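Local coordinates for probable dipeptidase (Pseudomonas aeruginosa, PDB 3B40), which probably hydrolyses dipeptides as a metal-dependent dipeptidase of the peptidase M19 family, built on a TIM-barrel fold, at residues 13-18 against 378-383; 138-143 against 167-172. The protein carries 11 engineered substitutions. All coordinates share one frame; numbering follows the deposited sequence.

Interaction 1 (13-18 against 378-383); sequences QHAEEL and VTAELI. Engineered in segment 13-18: Q13 (natural residue Lys). With CA (calcium ion), chain E; CD (cadmium ion), chain B.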
loop_
_atom_site.group_PDB
_atom_site.type_symbol
_atom_site.label_atom_id
_atom_site.label_comp_id
_atom_site.label_asym_id
_atom_site.label_seq_id
_atom_site.Cartn_x
_atom_site.Cartn_y
_atom_site.Cartn_z
ATOM N N GLN A 13 4.625 -15.155 -24.187
ATOM C CA GLN A 13 4.887 -16.593 -23.947
ATOM C C GLN A 13 5.983 -16.782 -22.918
ATOM O O GLN A 13 5.890 -17.615 -22.034
ATOM C CB GLN A 13 5.332 -17.293 -25.251
ATOM C CG GLN A 13 4.193 -17.592 -26.233
ATOM C CD GLN A 13 3.071 -18.385 -25.599
ATOM O OE1 GLN A 13 3.315 -19.428 -24.964
ATOM N NE2 GLN A 13 1.826 -17.883 -25.738
ATOM N N HIS A 14 7.043 -16.010 -23.059
ATOM C CA HIS A 14 8.105 -16.006 -22.071
ATOM C C HIS A 14 7.567 -15.625 -20.679
ATOM O O HIS A 14 7.912 -16.268 -19.704
ATOM C CB HIS A 14 9.184 -15.051 -22.541
ATOM C CG HIS A 14 10.401 -15.020 -21.684
ATOM N ND1 HIS A 14 11.360 -14.041 -21.818
ATOM C CD2 HIS A 14 10.809 -15.815 -20.665
ATOM C CE1 HIS A 14 12.318 -14.239 -20.930
ATOM N NE2 HIS A 14 12.013 -15.312 -20.220
ATOM N N ALA A 15 6.713 -14.606 -20.595
ATOM C CA ALA A 15 6.124 -14.173 -19.319
ATOM C C ALA A 15 5.304 -15.331 -18.731
ATOM O O ALA A 15 5.420 -15.644 -17.546
ATOM C CB ALA A 15 5.231 -12.950 -19.535
ATOM N N GLU A 16 4.485 -15.973 -19.564
ATOM C CA GLU A 16 3.636 -17.095 -19.090
ATOM C C GLU A 16 4.467 -18.284 -18.620
ATOM O O GLU A 16 4.237 -18.816 -17.535
ATOM C CB GLU A 16 2.595 -17.490 -20.154
ATOM C CG GLU A 16 1.605 -16.353 -20.428
ATOM C CD GLU A 16 0.849 -16.522 -21.727
ATOM O OE1 GLU A 16 1.125 -17.495 -22.486
ATOM O OE2 GLU A 16 -0.031 -15.676 -21.977
ATOM N N GLU A 17 5.486 -18.651 -19.389
ATOM C CA GLU A 17 6.372 -19.748 -18.981
ATOM C C GLU A 17 7.012 -19.493 -17.630
ATOM O O GLU A 17 7.120 -20.410 -16.788
ATOM C CB GLU A 17 7.443 -20.021 -20.057
ATOM C CG GLU A 17 6.902 -20.725 -21.285
ATOM C CD GLU A 17 6.331 -22.133 -20.965
ATOM O OE1 GLU A 17 6.887 -22.852 -20.097
ATOM O OE2 GLU A 17 5.308 -22.522 -21.568
ATOM N N LEU A 18 7.420 -18.244 -17.393
ATOM C CA LEU A 18 8.092 -17.888 -16.133
ATOM C C LEU A 18 7.112 -17.982 -14.939
ATOM O O LEU A 18 7.449 -18.523 -13.863
ATOM C CB LEU A 18 8.783 -16.503 -16.268
ATOM C CG LEU A 18 9.679 -15.948 -15.140
ATOM C CD1 LEU A 18 10.980 -16.784 -14.914
ATOM C CD2 LEU A 18 9.985 -14.465 -15.377
ATOM N N VAL A 378 2.977 -7.071 -16.352
ATOM C CA VAL A 378 4.055 -6.332 -15.670
ATOM C C VAL A 378 5.336 -7.052 -16.014
ATOM O O VAL A 378 6.331 -6.427 -16.434
ATOM C CB VAL A 378 3.876 -6.299 -14.091
ATOM C CG1 VAL A 378 5.024 -5.549 -13.433
ATOM C CG2 VAL A 378 2.540 -5.657 -13.691
ATOM N N THR A 379 5.303 -8.382 -15.890
ATOM C CA THR A 379 6.458 -9.197 -16.267
ATOM C C THR A 379 6.892 -9.022 -17.731
ATOM O O THR A 379 8.081 -9.011 -18.037
ATOM C CB THR A 379 6.227 -10.682 -15.927
ATOM O OG1 THR A 379 5.969 -10.790 -14.520
ATOM C CG2 THR A 379 7.461 -11.512 -16.278
ATOM N N ALA A 380 5.922 -8.895 -18.629
ATOM C CA ALA A 380 6.209 -8.659 -20.049
ATOM C C ALA A 380 6.965 -7.342 -20.291
ATOM O O ALA A 380 7.873 -7.286 -21.132
ATOM C CB ALA A 380 4.933 -8.665 -20.839
ATOM N N GLU A 381 6.564 -6.283 -19.586
ATOM C CA GLU A 381 7.289 -4.989 -19.637
ATOM C C GLU A 381 8.697 -5.109 -19.047
ATOM O O GLU A 381 9.633 -4.536 -19.597
ATOM C CB GLU A 381 6.504 -3.868 -18.961
ATOM C CG GLU A 381 7.108 -2.442 -19.104
ATOM C CD GLU A 381 7.293 -1.956 -20.538
ATOM O OE1 GLU A 381 6.533 -2.377 -21.440
ATOM O OE2 GLU A 381 8.211 -1.127 -20.766
ATOM N N LEU A 382 8.832 -5.813 -17.917
ATOM C CA LEU A 382 10.150 -6.152 -17.342
ATOM C C LEU A 382 11.060 -6.939 -18.302
ATOM O O LEU A 382 12.232 -6.588 -18.512
ATOM C CB LEU A 382 10.001 -6.896 -16.011
ATOM C CG LEU A 382 9.422 -6.102 -14.833
ATOM C CD1 LEU A 382 8.920 -7.046 -13.710
ATOM C CD2 LEU A 382 10.460 -5.084 -14.370
ATOM N N ILE A 383 10.532 -8.001 -18.893
ATOM C CA ILE A 383 11.287 -8.724 -19.937
ATOM C C ILE A 383 11.789 -7.748 -21.032
ATOM O O ILE A 383 12.975 -7.695 -21.363
ATOM C CB ILE A 383 10.425 -9.857 -20.558
ATOM C CG1 ILE A 383 10.219 -10.982 -19.538
ATOM C CG2 ILE A 383 11.076 -10.415 -21.808
ATOM C CD1 ILE A 383 9.056 -11.932 -19.873
HETATM CA CA CA E . 13.101 -17.097 -19.033
HETATM CD CD CD B . 5.001 -24.386 -20.183
HETATM O O HOH W 1 11.243 -18.517 -18.399
#
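The imidazole of H14 has I383 over one face and a calcium site at its edge. I383 CD1 stands 3.6 Å above the ring plane of H14, displaced toward the rim; its line to the ring centroid measures 3.9 Å and leans 23° from the normal, which meets the definition of a CH-pi contact. The second branch of the isoleucine, I383 CG2, approaches the ring nitrogen ND1 of H14 at 3.6 Å, so CD1 covers the CG-ND1 part of the face while CG2 stands at the ND1 corner. H14 CG lies anti to the backbone N (chi1 -175°), and NE2 of the ring it carries binds calcium at 2.4 Å, with a bound water in the ring plane at that edge. D389 supplies a further ligand to the same ion.

The isoleucine methyl also reaches the helix backbone, since I383 CD1 lies 3.6 Å from A15 N and meets A15 CB as well. Beside it, the small residues A15 and A380 form the closest CA pair of the two segments, 5.6 Å apart, while the short helical axes pass at 8.9 Å with an interaxial angle of 117°. The side chains of L18 and T379 run at a slant to one another, L18 CD2 meeting T379 CG2 at 4.0 Å. The hydroxyl of T379 is engaged by H19 and W396, and its methyl serves the interface.

E17 lies off this interface, where its carboxylate chelates cadmium through both oxygens and E20 joins the site. No hydrogen bond links 13-18 to 378-383. The junction of helices 9-19 and 375-385 is therefore apolar, apart from the imidazole that isoleucine covers. I383 packing and coordination together restrict the H14 ring; bound calcium would probably polarise it, disfavouring the doubly protonated, cationic imidazolium.

Interaction 2 (138-143 against 167-172); sequences LNAYPL and GNNDWA. Engineered in segment 167-172: A172 (natural residue Ser).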
loop_
_atom_site.group_PDB
_atom_site.type_symbol
_atom_site.label_atom_id
_atom_site.label_comp_id
_atom_site.label_asym_id
_atom_site.label_seq_id
_atom_site.Cartn_x
_atom_site.Cartn_y
_atom_site.Cartn_z
ATOM N N LEU A 138 -2.516 -1.883 8.613
ATOM C CA LEU A 138 -2.064 -0.553 8.252
ATOM C C LEU A 138 -2.893 0.432 9.042
ATOM O O LEU A 138 -4.119 0.313 9.075
ATOM C CB LEU A 138 -2.167 -0.314 6.726
ATOM C CG LEU A 138 -1.672 1.006 6.112
ATOM C CD1 LEU A 138 -0.157 1.122 6.180
ATOM C CD2 LEU A 138 -2.107 1.097 4.641
ATOM N N ASN A 139 -2.200 1.355 9.711
ATOM C CA ASN A 139 -2.786 2.491 10.461
ATOM C C ASN A 139 -2.889 2.244 11.977
ATOM O O ASN A 139 -3.648 1.369 12.429
ATOM C CB ASN A 139 -4.152 2.868 9.915
ATOM C CG ASN A 139 -4.583 4.275 10.310
ATOM O OD1 ASN A 139 -3.788 5.078 10.815
ATOM N ND2 ASN A 139 -5.832 4.591 10.021
ATOM N N ALA A 140 -2.135 3.011 12.762
ATOM C CA ALA A 140 -2.187 2.878 14.231
ATOM C C ALA A 140 -3.431 3.529 14.865
ATOM O O ALA A 140 -3.705 3.309 16.044
ATOM C CB ALA A 140 -0.922 3.462 14.852
ATOM N N TYR A 141 -4.166 4.336 14.088
ATOM C CA TYR A 141 -5.370 5.018 14.583
ATOM C C TYR A 141 -6.346 4.124 15.397
ATOM O O TYR A 141 -6.708 4.480 16.516
ATOM C CB TYR A 141 -6.082 5.761 13.446
ATOM C CG TYR A 141 -7.402 6.383 13.864
ATOM C CD1 TYR A 141 -7.432 7.622 14.533
ATOM C CD2 TYR A 141 -8.627 5.740 13.595
ATOM C CE1 TYR A 141 -8.637 8.203 14.927
ATOM C CE2 TYR A 141 -9.846 6.322 14.002
ATOM C CZ TYR A 141 -9.833 7.547 14.657
ATOM O OH TYR A 141 -11.018 8.124 15.047
ATOM N N PRO A 142 -6.761 2.951 14.869
ATOM C CA PRO A 142 -7.692 2.147 15.682
ATOM C C PRO A 142 -7.161 1.663 17.043
ATOM O O PRO A 142 -7.961 1.270 17.909
ATOM C CB PRO A 142 -7.955 0.933 14.806
ATOM C CG PRO A 142 -7.578 1.345 13.412
ATOM C CD PRO A 142 -6.471 2.315 13.569
ATOM N N LEU A 143 -5.841 1.691 17.249
ATOM C CA LEU A 143 -5.249 1.037 18.416
ATOM C C LEU A 143 -5.205 1.904 19.683
ATOM O O LEU A 143 -4.912 1.382 20.758
ATOM C CB LEU A 143 -3.839 0.496 18.114
ATOM C CG LEU A 143 -3.512 -0.324 16.858
ATOM C CD1 LEU A 143 -2.050 -0.796 16.917
ATOM C CD2 LEU A 143 -4.476 -1.500 16.736
ATOM N N GLY A 167 -3.945 11.022 7.128
ATOM C CA GLY A 167 -4.319 11.546 8.440
ATOM C C GLY A 167 -3.232 11.255 9.466
ATOM O O GLY A 167 -2.661 10.173 9.472
ATOM N N ASN A 168 -2.900 12.231 10.303
ATOM C CA ASN A 168 -1.970 11.991 11.405
ATOM C C ASN A 168 -2.629 11.051 12.387
ATOM O O ASN A 168 -3.856 10.979 12.445
ATOM C CB ASN A 168 -1.635 13.294 12.144
ATOM C CG ASN A 168 -0.769 14.252 11.326
ATOM O OD1 ASN A 168 -0.034 13.840 10.432
ATOM N ND2 ASN A 168 -0.820 15.544 11.667
ATOM N N ASN A 169 -1.836 10.333 13.175
ATOM C CA ASN A 169 -2.408 9.644 14.332
ATOM C C ASN A 169 -1.457 9.801 15.518
ATOM O O ASN A 169 -0.395 10.440 15.383
ATOM C CB ASN A 169 -2.707 8.150 14.011
ATOM C CG ASN A 169 -1.461 7.359 13.731
ATOM O OD1 ASN A 169 -0.564 7.240 14.601
ATOM N ND2 ASN A 169 -1.378 6.796 12.525
ATOM N N ASP A 170 -1.840 9.251 16.674
ATOM C CA ASP A 170 -1.100 9.499 17.929
ATOM C C ASP A 170 0.237 8.774 18.060
ATOM O O ASP A 170 0.981 9.025 18.991
ATOM C CB ASP A 170 -1.970 9.192 19.149
ATOM C CG ASP A 170 -3.173 10.122 19.239
ATOM O OD1 ASP A 170 -3.109 11.269 18.753
ATOM O OD2 ASP A 170 -4.183 9.703 19.780
ATOM N N TRP A 171 0.530 7.882 17.129
ATOM C CA TRP A 171 1.811 7.143 17.077
ATOM C C TRP A 171 2.812 7.726 16.069
ATOM O O TRP A 171 4.020 7.696 16.290
ATOM C CB TRP A 171 1.524 5.687 16.694
ATOM C CG TRP A 171 0.880 4.863 17.778
ATOM C CD1 TRP A 171 0.129 5.324 18.835
ATOM C CD2 TRP A 171 0.963 3.433 17.945
ATOM N NE1 TRP A 171 -0.291 4.258 19.621
ATOM C CE2 TRP A 171 0.202 3.092 19.093
ATOM C CE3 TRP A 171 1.576 2.410 17.218
ATOM C CZ2 TRP A 171 0.056 1.763 19.538
ATOM C CZ3 TRP A 171 1.427 1.092 17.656
ATOM C CH2 TRP A 171 0.677 0.783 18.806
ATOM N N ALA A 172 2.302 8.221 14.943
ATOM C CA ALA A 172 3.160 8.672 13.852
ATOM C C ALA A 172 2.460 9.757 13.047
ATOM O O ALA A 172 1.239 9.667 12.815
ATOM C CB ALA A 172 3.462 7.484 12.935
HETATM O O HOH W 2 -2.773 7.534 10.046
#
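An Asx turn at N169 shapes one side of this contact between two loops that follow neighbouring parallel strands of the barrel. N169 OD1 accepts from W171 N at 2.8 Å, in the carbonyl plane, and from A172 N at 3.0 Å, with that donor 40° out of the plane. Two backbone N-H groups thus grip one oxygen and fix the amide's orientation. A172 is an engineered residue, but its backbone N makes this bond.

The other end of the amide faces N139. The two asparagine side chains run past one another antiparallel, their amide planes 45° apart, and N169 ND2 gives N139 OD1 a weak, bent bond of 3.4 Å. A water accepts from N169 ND2 at 2.9 Å and is placed to donate to N139 OD1 and G167 O, though acceptors near it outnumber its protons; it offers an indirect path between the amides. The remaining N139 amide end donates to G69 O, while F163 O receives a bond from N169 ND2, so the bent approach to N139 OD1 probably competes with the bonds to water and F163 O.

Beyond the amides, A140 CB rests 3.3 Å above the W171 ring plane, toward its rim, and L143 CD1 meets W171 CH2 at 3.7 Å. W171 and L143 both pack on L150 of helix 148-155, A140 and L143 touch F161 of strand 160-162, and Y141 turns onto helix 87-108.

How the interactions relate
From the N terminus, helix 9-19 comes first, and its partner in interaction 1, helix 375-385, arrives after 359 intervening residues that include all the strands of the parallel sheet. Interaction 2 is nested within that long loop: strand 131-138 runs into 138-143, and after helix 148-155 and strand 160-162 the chain returns at 167-172, closing a loop of 23 residues. The two contacts therefore nest without crossing. Interactions 1 and 2 lie on opposite sides of the chain's centre, the centres of interactions 1 and 2 about 39 Å apart and their nearest atoms about 20 Å apart. Interaction 1 joins a helix near the N terminus to the next-to-last helix, whereas interaction 2 ties together loops following adjacent parallel strands.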